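Local coordinates for protein sesquisabinene B synthase 2 (Santalum album, PDB 6A2C) that probably converts farnesyl diphosphate to the sesquiterpene sesquisabinene B, using magnesium or manganese ions, as a class I plant terpene synthase, at residues 42-47 against 258-263; 100-105 against 134-139. All blocks are in the same frame, centred on the assembly; numbering follows the deposited sequence.

Interaction 1: residues 42-47 against 258-263; sequences EFLQSL and KEIGRL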
ATOM      1  N   GLU A  42       8.907  10.006   7.782  1.00 49.05           N
ATOM      2  CA  GLU A  42       7.991  10.099   8.941  1.00 51.09           C
ATOM      3  C   GLU A  42       7.363  11.477   8.842  1.00 42.23           C
ATOM      4  O   GLU A  42       6.162  11.592   9.022  1.00 49.35           O
ATOM      5  CB  GLU A  42       8.713   9.837  10.274  1.00 58.19           C
ATOM      6  CG  GLU A  42       9.142  11.098  11.018  1.00 65.06           C
ATOM      7  CD  GLU A  42       9.506  10.908  12.486  1.00 77.78           C
ATOM      8  OE1 GLU A  42      10.683  11.165  12.849  1.00 75.53           O
ATOM      9  OE2 GLU A  42       8.603  10.531  13.275  1.00 81.98           O
ATOM     10  N   PHE A  43       8.156  12.486   8.501  1.00 42.91           N
ATOM     11  CA  PHE A  43       7.631  13.856   8.336  1.00 42.01           C
ATOM     12  C   PHE A  43       6.635  13.877   7.158  1.00 48.87           C
ATOM     13  O   PHE A  43       5.603  14.589   7.238  1.00 49.88           O
ATOM     14  CB  PHE A  43       8.754  14.866   8.153  1.00 41.06           C
ATOM     15  CG  PHE A  43       8.223  16.196   7.725  1.00 42.55           C
ATOM     16  CD1 PHE A  43       7.648  17.049   8.647  1.00 45.75           C
ATOM     17  CD2 PHE A  43       8.168  16.530   6.380  1.00 47.72           C
ATOM     18  CE1 PHE A  43       7.117  18.262   8.243  1.00 47.31           C
ATOM     19  CE2 PHE A  43       7.633  17.739   5.976  1.00 44.60           C
ATOM     20  CZ  PHE A  43       7.104  18.603   6.907  1.00 49.31           C
ATOM     21  N   LEU A  44       6.934  13.152   6.083  1.00 46.15           N
ATOM     22  CA  LEU A  44       6.160  13.304   4.824  1.00 47.20           C
ATOM     23  C   LEU A  44       4.771  12.708   5.101  1.00 52.28           C
ATOM     24  O   LEU A  44       3.767  13.361   4.762  1.00 49.45           O
ATOM     25  CB  LEU A  44       6.923  12.676   3.644  1.00 41.41           C
ATOM     26  CG  LEU A  44       8.031  13.564   3.050  1.00 37.24           C
ATOM     27  CD1 LEU A  44       8.772  12.913   1.899  1.00 36.34           C
ATOM     28  CD2 LEU A  44       7.492  14.911   2.596  1.00 38.35           C
ATOM     29  N   GLN A  45       4.741  11.692   5.956  1.00 56.34           N
ATOM     30  CA  GLN A  45       3.462  11.096   6.409  1.00 51.29           C
ATOM     31  C   GLN A  45       2.793  12.024   7.437  1.00 52.69           C
ATOM     32  O   GLN A  45       1.566  12.121   7.380  1.00 54.84           O
ATOM     33  CB  GLN A  45       3.733   9.669   6.869  1.00 44.60           C
ATOM     34  CG  GLN A  45       4.414   8.825   5.803  1.00 41.82           C
ATOM     35  CD  GLN A  45       5.185   7.663   6.371  1.00 48.28           C
ATOM     36  OE1 GLN A  45       4.771   7.032   7.335  1.00 57.37           O
ATOM     37  NE2 GLN A  45       6.321   7.356   5.768  1.00 45.35           N
ATOM     38  N   SER A  46       3.553  12.693   8.314  1.00 60.18           N
ATOM     39  CA  SER A  46       2.933  13.688   9.231  1.00 67.46           C
ATOM     40  C   SER A  46       1.919  14.535   8.449  1.00 67.43           C
ATOM     41  O   SER A  46       0.890  14.930   9.046  1.00 56.30           O
ATOM     42  CB  SER A  46       3.941  14.583   9.887  1.00 66.93           C
ATOM     43  OG  SER A  46       4.021  15.826   9.197  1.00 61.63           O
ATOM     44  N   LEU A  47       2.227  14.827   7.173  1.00 66.71           N
ATOM     45  CA  LEU A  47       1.600  15.931   6.388  1.00 59.57           C
ATOM     46  C   LEU A  47       0.098  15.685   6.216  1.00 52.77           C
ATOM     47  O   LEU A  47      -0.674  16.645   6.397  1.00 57.65           O
ATOM     48  CB  LEU A  47       2.261  16.042   5.008  1.00 63.10           C
ATOM     49  CG  LEU A  47       3.637  16.703   4.941  1.00 57.93           C
ATOM     50  CD1 LEU A  47       4.089  16.794   3.495  1.00 60.84           C
ATOM     51  CD2 LEU A  47       3.625  18.081   5.576  1.00 60.59           C
ATOM     52  N   LYS A 258      -1.680  13.643   1.112  1.00 23.61           N
ATOM     53  CA  LYS A 258      -2.076  12.254   1.438  1.00 24.96           C
ATOM     54  C   LYS A 258      -1.391  11.294   0.470  1.00 24.30           C
ATOM     55  O   LYS A 258      -1.094  10.180   0.870  1.00 23.48           O
ATOM     56  CB  LYS A 258      -3.591  12.058   1.423  1.00 27.92           C
ATOM     57  CG  LYS A 258      -4.243  12.551   2.712  1.00 36.76           C
ATOM     58  CD  LYS A 258      -5.734  12.329   2.778  1.00 46.36           C
ATOM     59  CE  LYS A 258      -6.309  12.774   4.109  1.00 53.37           C
ATOM     60  NZ  LYS A 258      -6.122  14.232   4.298  1.00 54.72           N
ATOM     61  N   GLU A 259      -1.254  11.690  -0.785  1.00 24.30           N
ATOM     62  CA  GLU A 259      -0.587  10.837  -1.810  1.00 23.32           C
ATOM     63  C   GLU A 259       0.862  10.597  -1.365  1.00 19.59           C
ATOM     64  O   GLU A 259       1.328   9.455  -1.487  1.00 24.57           O
ATOM     65  CB  GLU A 259      -0.633  11.520  -3.178  1.00 23.17           C
ATOM     66  CG  GLU A 259      -2.030  11.633  -3.732  1.00 22.81           C
ATOM     67  CD  GLU A 259      -2.177  12.481  -4.965  1.00 24.08           C
ATOM     68  OE1 GLU A 259      -1.136  12.975  -5.492  1.00 26.84           O
ATOM     69  OE2 GLU A 259      -3.329  12.691  -5.377  1.00 24.30           O
ATOM     70  N   ILE A 260       1.568  11.637  -0.934  1.00 22.17           N
ATOM     71  CA  ILE A 260       3.018  11.501  -0.627  1.00 25.10           C
ATOM     72  C   ILE A 260       3.149  10.611   0.601  1.00 24.87           C
ATOM     73  O   ILE A 260       4.127   9.871   0.700  1.00 20.74           O
ATOM     74  CB  ILE A 260       3.756  12.848  -0.478  1.00 30.63           C
ATOM     75  CG1 ILE A 260       5.272  12.640  -0.415  1.00 33.95           C
ATOM     76  CG2 ILE A 260       3.288  13.627   0.724  1.00 33.36           C
ATOM     77  CD1 ILE A 260       5.841  11.943  -1.622  1.00 31.95           C
ATOM     78  N   GLY A 261       2.193  10.690   1.530  1.00 24.07           N
ATOM     79  CA  GLY A 261       2.163   9.758   2.665  1.00 23.74           C
ATOM     80  C   GLY A 261       2.068   8.312   2.203  1.00 23.03           C
ATOM     81  O   GLY A 261       2.822   7.450   2.731  1.00 23.25           O
ATOM     82  N   ARG A 262       1.119   8.013   1.324  1.00 23.09           N
ATOM     83  CA  ARG A 262       0.937   6.644   0.792  1.00 22.79           C
ATOM     84  C   ARG A 262       2.207   6.197   0.052  1.00 22.10           C
ATOM     85  O   ARG A 262       2.612   5.026   0.200  1.00 20.97           O
ATOM     86  CB  ARG A 262      -0.266   6.571  -0.148  1.00 25.03           C
ATOM     87  CG  ARG A 262      -1.599   6.430   0.583  1.00 27.22           C
ATOM     88  CD  ARG A 262      -2.767   6.173  -0.359  1.00 29.39           C
ATOM     89  NE  ARG A 262      -3.084   7.287  -1.237  1.00 27.93           N
ATOM     90  CZ  ARG A 262      -3.864   8.325  -0.946  1.00 33.13           C
ATOM     91  NH1 ARG A 262      -4.409   8.456   0.258  1.00 34.24           N
ATOM     92  NH2 ARG A 262      -4.086   9.239  -1.869  1.00 32.66           N
ATOM     93  N   LEU A 263       2.718   7.051  -0.818  1.00 22.32           N
ATOM     94  CA  LEU A 263       3.917   6.735  -1.645  1.00 22.28           C
ATOM     95  C   LEU A 263       5.138   6.525  -0.744  1.00 20.27           C
ATOM     96  O   LEU A 263       5.900   5.633  -1.032  1.00 22.07           O
ATOM     97  CB  LEU A 263       4.130   7.874  -2.633  1.00 19.95           C
ATOM     98  CG  LEU A 263       3.152   7.814  -3.805  1.00 19.66           C
ATOM     99  CD1 LEU A 263       3.253   9.061  -4.655  1.00 23.92           C
ATOM    100  CD2 LEU A 263       3.397   6.565  -4.620  1.00 22.79           C
TER
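Gln45 and Gly261 bring the two backbones closest, their CA atoms 4.2 Å apart, where the helical part of 42-47 runs roughly antiparallel to 258-263, a piece of helix 239-270. Over these short segments the axes come to 8.0 Å, with directions 145° apart. Gly261 has no side chain, and the stem of Gln45 lies directly on its backbone. Gln45 CG rests 3.7 Å from Gly261 O and also near Gly261 CA. The torsion chi1 of -55° sets CG opposite the carbonyl carbon of Gln45, and the chain then extends along the neighbouring helix toward Ser264 and Arg265. In 258-263, Ile260 carries the apolar contact. Its CG1 meets Leu44 CD1 at 4.2 Å. Its CG2 faces Leu47 CD1 at 4.3 Å and lies 4.1 Å from Leu44 O. One isoleucine thus touches two leucines with two different branches. Around the pair, Ile558 of helix 546-558 covers Leu44 and Leu47, while Ile260 also packs on Leu282, Ile283 and Tyr286 of helix 281-292. The contact sets helix 41-46, the first in the model, against the long helix 239-270, away from the metal-binding residues. The contact is mostly van der Waals: isoleucine against two leucines, and Gln45 methylene against the Gly261 backbone, within a layer shared with helices 281-292 and 546-558.

Interaction 2: residues 100-105 against 134-139; sequences EVKEAV and NGIFVP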
ATOM      1  N   GLU A 100     -16.550  27.187 -18.861  1.00 36.47           N
ATOM      2  CA  GLU A 100     -16.727  28.656 -18.849  1.00 38.27           C
ATOM      3  C   GLU A 100     -15.573  29.296 -19.616  1.00 37.75           C
ATOM      4  O   GLU A 100     -15.824  30.280 -20.313  1.00 36.57           O
ATOM      5  CB  GLU A 100     -16.771  29.191 -17.420  1.00 42.49           C
ATOM      6  CG  GLU A 100     -17.974  28.706 -16.639  1.00 47.09           C
ATOM      7  CD  GLU A 100     -17.872  27.301 -16.083  1.00 50.04           C
ATOM      8  OE1 GLU A 100     -16.745  26.720 -16.099  1.00 48.99           O
ATOM      9  OE2 GLU A 100     -18.920  26.781 -15.643  1.00 50.72           O
ATOM     10  N   VAL A 101     -14.336  28.806 -19.432  1.00 31.29           N
ATOM     11  CA  VAL A 101     -13.158  29.435 -20.090  1.00 30.24           C
ATOM     12  C   VAL A 101     -13.304  29.241 -21.599  1.00 30.55           C
ATOM     13  O   VAL A 101     -13.097  30.220 -22.335  1.00 29.38           O
ATOM     14  CB  VAL A 101     -11.815  28.894 -19.557  1.00 27.93           C
ATOM     15  CG1 VAL A 101     -10.665  29.343 -20.419  1.00 27.01           C
ATOM     16  CG2 VAL A 101     -11.600  29.293 -18.108  1.00 28.98           C
ATOM     17  N   LYS A 102     -13.630  28.033 -22.061  1.00 30.30           N
ATOM     18  CA  LYS A 102     -13.668  27.772 -23.520  1.00 32.68           C
ATOM     19  C   LYS A 102     -14.783  28.636 -24.130  1.00 32.32           C
ATOM     20  O   LYS A 102     -14.578  29.232 -25.186  1.00 33.31           O
ATOM     21  CB  LYS A 102     -13.892  26.290 -23.835  1.00 35.10           C
ATOM     22  CG  LYS A 102     -13.982  25.960 -25.319  1.00 37.98           C
ATOM     23  CD  LYS A 102     -12.705  26.292 -26.085  1.00 41.24           C
ATOM     24  CE  LYS A 102     -12.793  25.976 -27.565  1.00 43.29           C
ATOM     25  NZ  LYS A 102     -13.106  24.546 -27.789  1.00 45.66           N
ATOM     26  N   GLU A 103     -15.933  28.678 -23.474  1.00 38.51           N
ATOM     27  CA  GLU A 103     -17.100  29.462 -23.947  1.00 41.40           C
ATOM     28  C   GLU A 103     -16.728  30.940 -23.978  1.00 38.80           C
ATOM     29  O   GLU A 103     -17.057  31.584 -24.969  1.00 37.09           O
ATOM     30  CB  GLU A 103     -18.335  29.194 -23.086  1.00 46.30           C
ATOM     31  CG  GLU A 103     -19.160  28.025 -23.603  1.00 50.65           C
ATOM     32  CD  GLU A 103     -19.815  27.186 -22.525  1.00 53.68           C
ATOM     33  OE1 GLU A 103     -20.459  27.774 -21.631  1.00 56.52           O
ATOM     34  OE2 GLU A 103     -19.663  25.946 -22.576  1.00 64.98           O
ATOM     35  N   ALA A 104     -15.975  31.434 -22.996  1.00 33.45           N
ATOM     36  CA  ALA A 104     -15.492  32.831 -23.009  1.00 35.35           C
ATOM     37  C   ALA A 104     -14.576  33.028 -24.210  1.00 35.21           C
ATOM     38  O   ALA A 104     -14.677  34.072 -24.853  1.00 36.37           O
ATOM     39  CB  ALA A 104     -14.797  33.198 -21.706  1.00 37.46           C
ATOM     40  N   VAL A 105     -13.714  32.050 -24.504  1.00 32.08           N
ATOM     41  CA  VAL A 105     -12.729  32.151 -25.613  1.00 31.30           C
ATOM     42  C   VAL A 105     -13.488  32.179 -26.947  1.00 29.74           C
ATOM     43  O   VAL A 105     -13.116  32.955 -27.835  1.00 28.62           O
ATOM     44  CB  VAL A 105     -11.709  30.996 -25.536  1.00 31.80           C
ATOM     45  CG1 VAL A 105     -10.887  30.862 -26.798  1.00 33.97           C
ATOM     46  CG2 VAL A 105     -10.819  31.168 -24.329  1.00 31.50           C
ATOM     47  N   ASN A 134      -6.455  27.208 -27.390  1.00 28.90           N
ATOM     48  CA  ASN A 134      -7.828  26.650 -27.332  1.00 30.62           C
ATOM     49  C   ASN A 134      -8.233  26.030 -28.677  1.00 31.50           C
ATOM     50  O   ASN A 134      -9.415  25.779 -28.866  1.00 35.43           O
ATOM     51  CB  ASN A 134      -8.785  27.718 -26.823  1.00 32.67           C
ATOM     52  CG  ASN A 134      -8.640  27.901 -25.336  1.00 30.90           C
ATOM     53  OD1 ASN A 134      -9.198  27.128 -24.570  1.00 38.67           O
ATOM     54  ND2 ASN A 134      -7.854  28.875 -24.913  1.00 30.61           N
ATOM     55  N   GLY A 135      -7.290  25.820 -29.590  1.00 32.42           N
ATOM     56  CA  GLY A 135      -7.538  25.106 -30.852  1.00 36.40           C
ATOM     57  C   GLY A 135      -8.253  25.975 -31.875  1.00 39.72           C
ATOM     58  O   GLY A 135      -8.794  25.415 -32.846  1.00 36.48           O
ATOM     59  N   ILE A 136      -8.237  27.295 -31.694  1.00 35.98           N
ATOM     60  CA  ILE A 136      -8.865  28.262 -32.649  1.00 34.57           C
ATOM     61  C   ILE A 136      -7.734  28.920 -33.419  1.00 32.14           C
ATOM     62  O   ILE A 136      -6.923  29.659 -32.815  1.00 32.44           O
ATOM     63  CB  ILE A 136      -9.773  29.274 -31.935  1.00 35.05           C
ATOM     64  CG1 ILE A 136     -10.985  28.571 -31.321  1.00 37.66           C
ATOM     65  CG2 ILE A 136     -10.189  30.382 -32.897  1.00 37.69           C
ATOM     66  CD1 ILE A 136     -11.617  29.326 -30.169  1.00 39.22           C
ATOM     67  N   PHE A 137      -7.637  28.625 -34.706  1.00 29.06           N
ATOM     68  CA  PHE A 137      -6.471  29.037 -35.508  1.00 31.81           C
ATOM     69  C   PHE A 137      -6.470  30.563 -35.648  1.00 34.82           C
ATOM     70  O   PHE A 137      -7.540  31.186 -35.843  1.00 35.12           O
ATOM     71  CB  PHE A 137      -6.440  28.349 -36.868  1.00 31.18           C
ATOM     72  CG  PHE A 137      -5.170  28.624 -37.621  1.00 31.28           C
ATOM     73  CD1 PHE A 137      -3.989  27.986 -37.273  1.00 32.90           C
ATOM     74  CD2 PHE A 137      -5.135  29.585 -38.618  1.00 34.12           C
ATOM     75  CE1 PHE A 137      -2.805  28.293 -37.926  1.00 30.01           C
ATOM     76  CE2 PHE A 137      -3.958  29.867 -39.286  1.00 32.12           C
ATOM     77  CZ  PHE A 137      -2.800  29.202 -38.952  1.00 33.80           C
ATOM     78  N   VAL A 138      -5.290  31.146 -35.501  1.00 28.06           N
ATOM     79  CA  VAL A 138      -5.011  32.553 -35.848  1.00 31.02           C
ATOM     80  C   VAL A 138      -3.727  32.513 -36.641  1.00 30.03           C
ATOM     81  O   VAL A 138      -2.768  31.881 -36.201  1.00 34.32           O
ATOM     82  CB  VAL A 138      -4.866  33.444 -34.599  1.00 29.72           C
ATOM     83  CG1 VAL A 138      -4.515  34.861 -34.985  1.00 29.62           C
ATOM     84  CG2 VAL A 138      -6.096  33.416 -33.724  1.00 30.11           C
ATOM     85  N   PRO A 139      -3.677  33.137 -37.833  1.00 30.57           N
ATOM     86  CA  PRO A 139      -2.470  33.131 -38.651  1.00 31.85           C
ATOM     87  C   PRO A 139      -1.357  34.033 -38.097  1.00 29.47           C
ATOM     88  O   PRO A 139      -1.654  35.017 -37.432  1.00 31.40           O
ATOM     89  CB  PRO A 139      -2.975  33.635 -40.016  1.00 34.35           C
ATOM     90  CG  PRO A 139      -4.141  34.497 -39.660  1.00 32.41           C
ATOM     91  CD  PRO A 139      -4.815  33.780 -38.515  1.00 33.94           C
TER
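Val105 and Lys102 reach Asn134 and Ile136 through their side-chain torsions. In Val105, chi1 of 167° places CG1 across from its own amide nitrogen and CG2 across from its carbonyl carbon, which turns CG1 to Asn134 CB and Ile136 CD1, and CG2 to the Asn134 amide. In Lys102 the chain leaves the helix opposite its backbone N and bends at chi2 (62°) and again at chi4, which carries its end along Asn134. Val105 CG1 touches two residues: Asn134 CB at 3.8 Å and Ile136 CD1, also at 3.8 Å. Val105 CG2 lies 3.8 Å from Asn134 ND2. Val105 and Ile136 run past one another in opposite directions. On the outer side, Lys102 CE comes within 3.6 Å of Asn134 O, and Lys102 CD lies 3.9 Å from Asn134 OD1. Lys102 NZ stays 4.0 Å from Asn134 O and makes no hydrogen bond to it. The amide of Asn134 is held from the last turn of the preceding helix 121-133, where Asn134 ND2 bonds to Ile130 O. Gly135, with positive phi, is the C-prime residue of a Schellman motif that ends this helix. The turn leaves Asn134 and Ile136 both directed at helix 98-109. Val105 also packs on Ile85 and Ile130, which continues the apolar layer between the helices of the N-terminal domain. The chemistry is mixed. Methyl contacts fill the inner side, while the methylenes of the exposed Lys102 lie against Asn134 O and OD1 toward the solvent side. The nearby ammonium group may add a weak electrostatic attraction to the carbonyl of Asn134.

How the interactions relate
Interaction 1 is largely buried, whereas interaction 2 is partly buried and reaches the surface at Lys102. They share no helix and do not touch: their centres are 39 Å apart and their nearest atoms about 22 Å. Interaction 1 joins distant parts of the sequence, setting the N-terminal helix against helix 239-270. Interaction 2 is local, tying helix 98-109 to the loop after helix 121-133 within the N-terminal domain. Along the chain it falls between the two segments of interaction 1. Interaction 1 joins apolar side chains and a glycine backbone between two helices; interaction 2 sets one valine-isoleucine pair beside an asparagine and a lysine chain, helix against loop.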